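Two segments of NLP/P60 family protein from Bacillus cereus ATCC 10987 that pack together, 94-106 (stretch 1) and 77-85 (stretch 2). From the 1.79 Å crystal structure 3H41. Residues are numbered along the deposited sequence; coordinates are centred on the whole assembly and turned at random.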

# COMPACT_ATOMS: atom_id res chain seq x y z
N GLU A 94 -1.37 7.99 -16.05
CA GLU A 94 -0.70 6.68 -16.17
C GLU A 94 -0.35 6.03 -14.84
O GLU A 94 -0.25 4.81 -14.75
CB GLU A 94 0.58 6.81 -16.99
CG GLU A 94 1.16 5.45 -17.41
CD GLU A 94 2.23 5.54 -18.50
OE1 GLU A 94 2.56 6.67 -18.94
OE2 GLU A 94 2.74 4.47 -18.90
N GLY A 95 -0.13 6.83 -13.81
CA GLY A 95 0.27 6.29 -12.52
C GLY A 95 0.67 7.36 -11.53
O GLY A 95 0.74 8.55 -11.87
N TYR A 96 0.97 6.93 -10.31
CA TYR A 96 1.31 7.82 -9.21
C TYR A 96 2.76 8.21 -9.32
O TYR A 96 3.64 7.35 -9.37
CB TYR A 96 1.04 7.18 -7.83
CG TYR A 96 0.73 8.24 -6.80
CD1 TYR A 96 1.74 9.00 -6.26
CD2 TYR A 96 -0.58 8.52 -6.40
CE1 TYR A 96 1.48 9.98 -5.36
CE2 TYR A 96 -0.84 9.53 -5.48
CZ TYR A 96 0.21 10.26 -4.97
OH TYR A 96 0.04 11.28 -4.07
N PRO A 97 3.03 9.52 -9.38
CA PRO A 97 4.39 9.96 -9.62
C PRO A 97 5.25 10.08 -8.37
O PRO A 97 4.76 10.39 -7.29
CB PRO A 97 4.19 11.31 -10.25
CG PRO A 97 3.02 11.85 -9.50
CD PRO A 97 2.09 10.66 -9.39
N GLY A 98 6.54 9.85 -8.55
CA GLY A 98 7.51 10.15 -7.52
C GLY A 98 8.89 9.64 -7.85
O GLY A 98 9.07 8.95 -8.81
N TRP A 99 9.85 9.98 -7.01
CA TRP A 99 11.26 9.68 -7.22
C TRP A 99 11.74 8.56 -6.31
O TRP A 99 11.39 8.51 -5.11
CB TRP A 99 12.11 10.94 -6.98
CG TRP A 99 11.86 12.03 -7.96
CD1 TRP A 99 10.91 13.00 -7.91
CD2 TRP A 99 12.64 12.29 -9.15
NE1 TRP A 99 11.01 13.82 -9.02
CE2 TRP A 99 12.07 13.41 -9.78
CE3 TRP A 99 13.74 11.66 -9.74
CZ2 TRP A 99 12.58 13.94 -10.97
CZ3 TRP A 99 14.24 12.19 -10.93
CH2 TRP A 99 13.67 13.31 -11.53
N MSE A 100 12.51 7.65 -6.88
CA MSE A 100 13.04 6.50 -6.17
C MSE A 100 14.43 6.11 -6.70
O MSE A 100 14.79 6.47 -7.83
CB MSE A 100 12.05 5.33 -6.30
CG MSE A 100 11.79 4.86 -7.73
SE MSE A 100 10.69 3.23 -7.74
CE MSE A 100 11.99 2.10 -6.99
N PRO A 101 15.23 5.39 -5.89
CA PRO A 101 16.53 4.93 -6.43
C PRO A 101 16.38 3.94 -7.55
O PRO A 101 15.61 2.99 -7.43
CB PRO A 101 17.20 4.26 -5.24
CG PRO A 101 16.54 4.89 -4.02
CD PRO A 101 15.13 5.11 -4.45
N GLU A 102 17.11 4.17 -8.63
CA GLU A 102 17.08 3.24 -9.77
C GLU A 102 17.43 1.80 -9.37
O GLU A 102 16.93 0.85 -9.97
CB GLU A 102 18.02 3.71 -10.89
CG GLU A 102 17.72 2.95 -12.18
CD GLU A 102 18.35 3.60 -13.41
OE1 GLU A 102 19.48 4.11 -13.29
OE2 GLU A 102 17.71 3.58 -14.49
N LYS A 103 18.29 1.65 -8.38
CA LYS A 103 18.71 0.34 -7.93
C LYS A 103 17.62 -0.48 -7.28
O LYS A 103 17.85 -1.67 -7.03
CB LYS A 103 19.90 0.43 -6.98
CG LYS A 103 19.64 1.15 -5.65
CD LYS A 103 20.95 1.35 -4.90
CE LYS A 103 20.75 1.95 -3.53
NZ LYS A 103 22.07 2.19 -2.83
N GLN A 104 16.46 0.13 -7.03
CA GLN A 104 15.30 -0.57 -6.51
C GLN A 104 14.34 -1.07 -7.59
O GLN A 104 13.27 -1.57 -7.27
CB GLN A 104 14.55 0.32 -5.51
CG GLN A 104 15.32 0.49 -4.20
CD GLN A 104 14.50 1.25 -3.18
OE1 GLN A 104 13.67 2.08 -3.55
NE2 GLN A 104 14.71 0.96 -1.90
N LEU A 105 14.74 -0.92 -8.86
CA LEU A 105 13.93 -1.33 -10.02
C LEU A 105 14.65 -2.49 -10.71
O LEU A 105 15.87 -2.64 -10.59
CB LEU A 105 13.78 -0.19 -11.03
CG LEU A 105 12.92 0.99 -10.62
CD1 LEU A 105 12.93 2.02 -11.75
CD2 LEU A 105 11.48 0.55 -10.27
N THR A 106 13.89 -3.32 -11.41
CA THR A 106 14.49 -4.34 -12.23
C THR A 106 13.64 -4.53 -13.49
O THR A 106 12.56 -3.92 -13.66
CB THR A 106 14.66 -5.66 -11.45
OG1 THR A 106 15.46 -6.57 -12.23
CG2 THR A 106 13.33 -6.29 -11.13
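Stretch 2 (77-85) GDWVKVLVH

Stretch 2 runs as a β-strand from W79 to V84. It lies antiparallel beside strand 96-101 of stretch 1, with an angle of 154° between their N-to-C directions and a closest axial approach of 4.4 Å. The register pairs Y96 with V84, G98 with V82 and M100 with V80 as hydrogen-bonded pairs. P97-L83 and W99-K81 are the non-hydrogen-bonded pairs between them, and P101-W79 is a third beyond M100-V80.

Each hydrogen-bonded pair satisfies two amides and two carbonyls. V84 N donates to Y96 O at 2.8 Å, and Y96 N donates to V84 O at 3.0 Å. V82 N reaches G98 O at 3.0 Å; the return bond, G98 N to V82 O, is 3.1 Å. V80 N to M100 O and M100 N to V80 O are both 2.9 Å. The prolines P97 and P101 have no amide hydrogen, but both occupy non-hydrogen-bonded positions, so no bond of the ladder is lost. The ladder gains one more bond beyond P101, where E102 N donates to D78 O at 2.9 Å. D78 O also accepts from a water at 2.9 Å, and that water accepts from K103 N at 3.1 Å. Stretch 1 then turns: Q104 N bonds to P101 O at 3.0 Å and L105 N to E102 O at 3.0 Å.

Side chains pack on both faces. On one, K81 CB sits over the W99 six-membered ring, 3.5 Å from its centroid, and P97 CB meets L83 CD2 at 3.7 Å. On the other, M100 SE lies 3.8 Å from V82 CG2, and L105 CD1 touches V80 CG2 at 3.6 Å. P101 CD lies off-centre over the W79 six-membered ring, 4.1 Å from its centroid. H85 NE2 and E94 OE2 are 3.9 Å apart; both are hydrogen-bonded elsewhere in the structure.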

# COMPACT_ATOMS: atom_id res chain seq x y z
N GLY A 77 20.90 11.50 -11.89
CA GLY A 77 21.91 10.73 -11.16
C GLY A 77 21.45 9.31 -10.89
O GLY A 77 21.02 8.61 -11.80
N ASP A 78 21.51 8.90 -9.62
CA ASP A 78 21.08 7.56 -9.19
C ASP A 78 19.55 7.42 -9.00
O ASP A 78 19.06 6.34 -8.67
CB ASP A 78 21.77 7.20 -7.86
CG ASP A 78 23.28 7.06 -7.99
OD1 ASP A 78 23.77 6.58 -9.03
OD2 ASP A 78 23.99 7.43 -7.04
N TRP A 79 18.82 8.52 -9.18
CA TRP A 79 17.38 8.54 -8.97
C TRP A 79 16.58 8.57 -10.26
O TRP A 79 16.98 9.21 -11.23
CB TRP A 79 17.00 9.75 -8.12
CG TRP A 79 17.50 9.65 -6.72
CD1 TRP A 79 18.78 9.84 -6.31
CD2 TRP A 79 16.75 9.27 -5.54
NE1 TRP A 79 18.87 9.67 -4.93
CE2 TRP A 79 17.64 9.30 -4.45
CE3 TRP A 79 15.41 8.95 -5.31
CZ2 TRP A 79 17.23 9.01 -3.15
CZ3 TRP A 79 15.01 8.67 -4.03
CH2 TRP A 79 15.92 8.70 -2.96
N VAL A 80 15.44 7.88 -10.27
CA VAL A 80 14.48 7.94 -11.37
C VAL A 80 13.15 8.47 -10.88
O VAL A 80 12.78 8.26 -9.73
CB VAL A 80 14.26 6.57 -12.07
CG1 VAL A 80 15.44 6.29 -13.00
CG2 VAL A 80 14.05 5.40 -11.05
N LYS A 81 12.42 9.11 -11.79
CA LYS A 81 11.06 9.49 -11.57
C LYS A 81 10.24 8.45 -12.29
O LYS A 81 10.60 8.06 -13.42
CB LYS A 81 10.78 10.90 -12.09
CG LYS A 81 9.42 11.42 -11.63
CD LYS A 81 9.09 12.78 -12.19
CE LYS A 81 7.70 13.17 -11.74
NZ LYS A 81 7.29 14.47 -12.32
N VAL A 82 9.21 7.93 -11.60
CA VAL A 82 8.38 6.82 -12.08
C VAL A 82 6.92 7.14 -11.88
O VAL A 82 6.57 8.02 -11.09
CB VAL A 82 8.77 5.45 -11.42
CG1 VAL A 82 10.25 5.20 -11.53
CG2 VAL A 82 8.37 5.37 -9.93
N LEU A 83 6.07 6.51 -12.69
CA LEU A 83 4.64 6.51 -12.47
C LEU A 83 4.21 5.09 -12.06
O LEU A 83 4.40 4.13 -12.83
CB LEU A 83 3.88 6.94 -13.75
CG LEU A 83 4.38 8.24 -14.38
CD1 LEU A 83 3.60 8.54 -15.69
CD2 LEU A 83 4.30 9.40 -13.38
N VAL A 84 3.63 4.98 -10.87
CA VAL A 84 3.24 3.69 -10.33
C VAL A 84 1.89 3.28 -10.86
O VAL A 84 0.86 3.92 -10.60
CB VAL A 84 3.21 3.70 -8.77
CG1 VAL A 84 2.80 2.28 -8.23
CG2 VAL A 84 4.59 4.17 -8.16
N HIS A 85 1.87 2.20 -11.61
CA HIS A 85 0.63 1.73 -12.19
C HIS A 85 -0.22 1.17 -11.05
O HIS A 85 0.31 0.53 -10.12
CB HIS A 85 0.88 0.60 -13.20
CG HIS A 85 1.71 1.00 -14.39
ND1 HIS A 85 1.81 0.21 -15.52
CD2 HIS A 85 2.47 2.09 -14.64
CE1 HIS A 85 2.59 0.80 -16.41
NE2 HIS A 85 3.02 1.93 -15.89
O HOH W 1 20.20 3.94 -7.46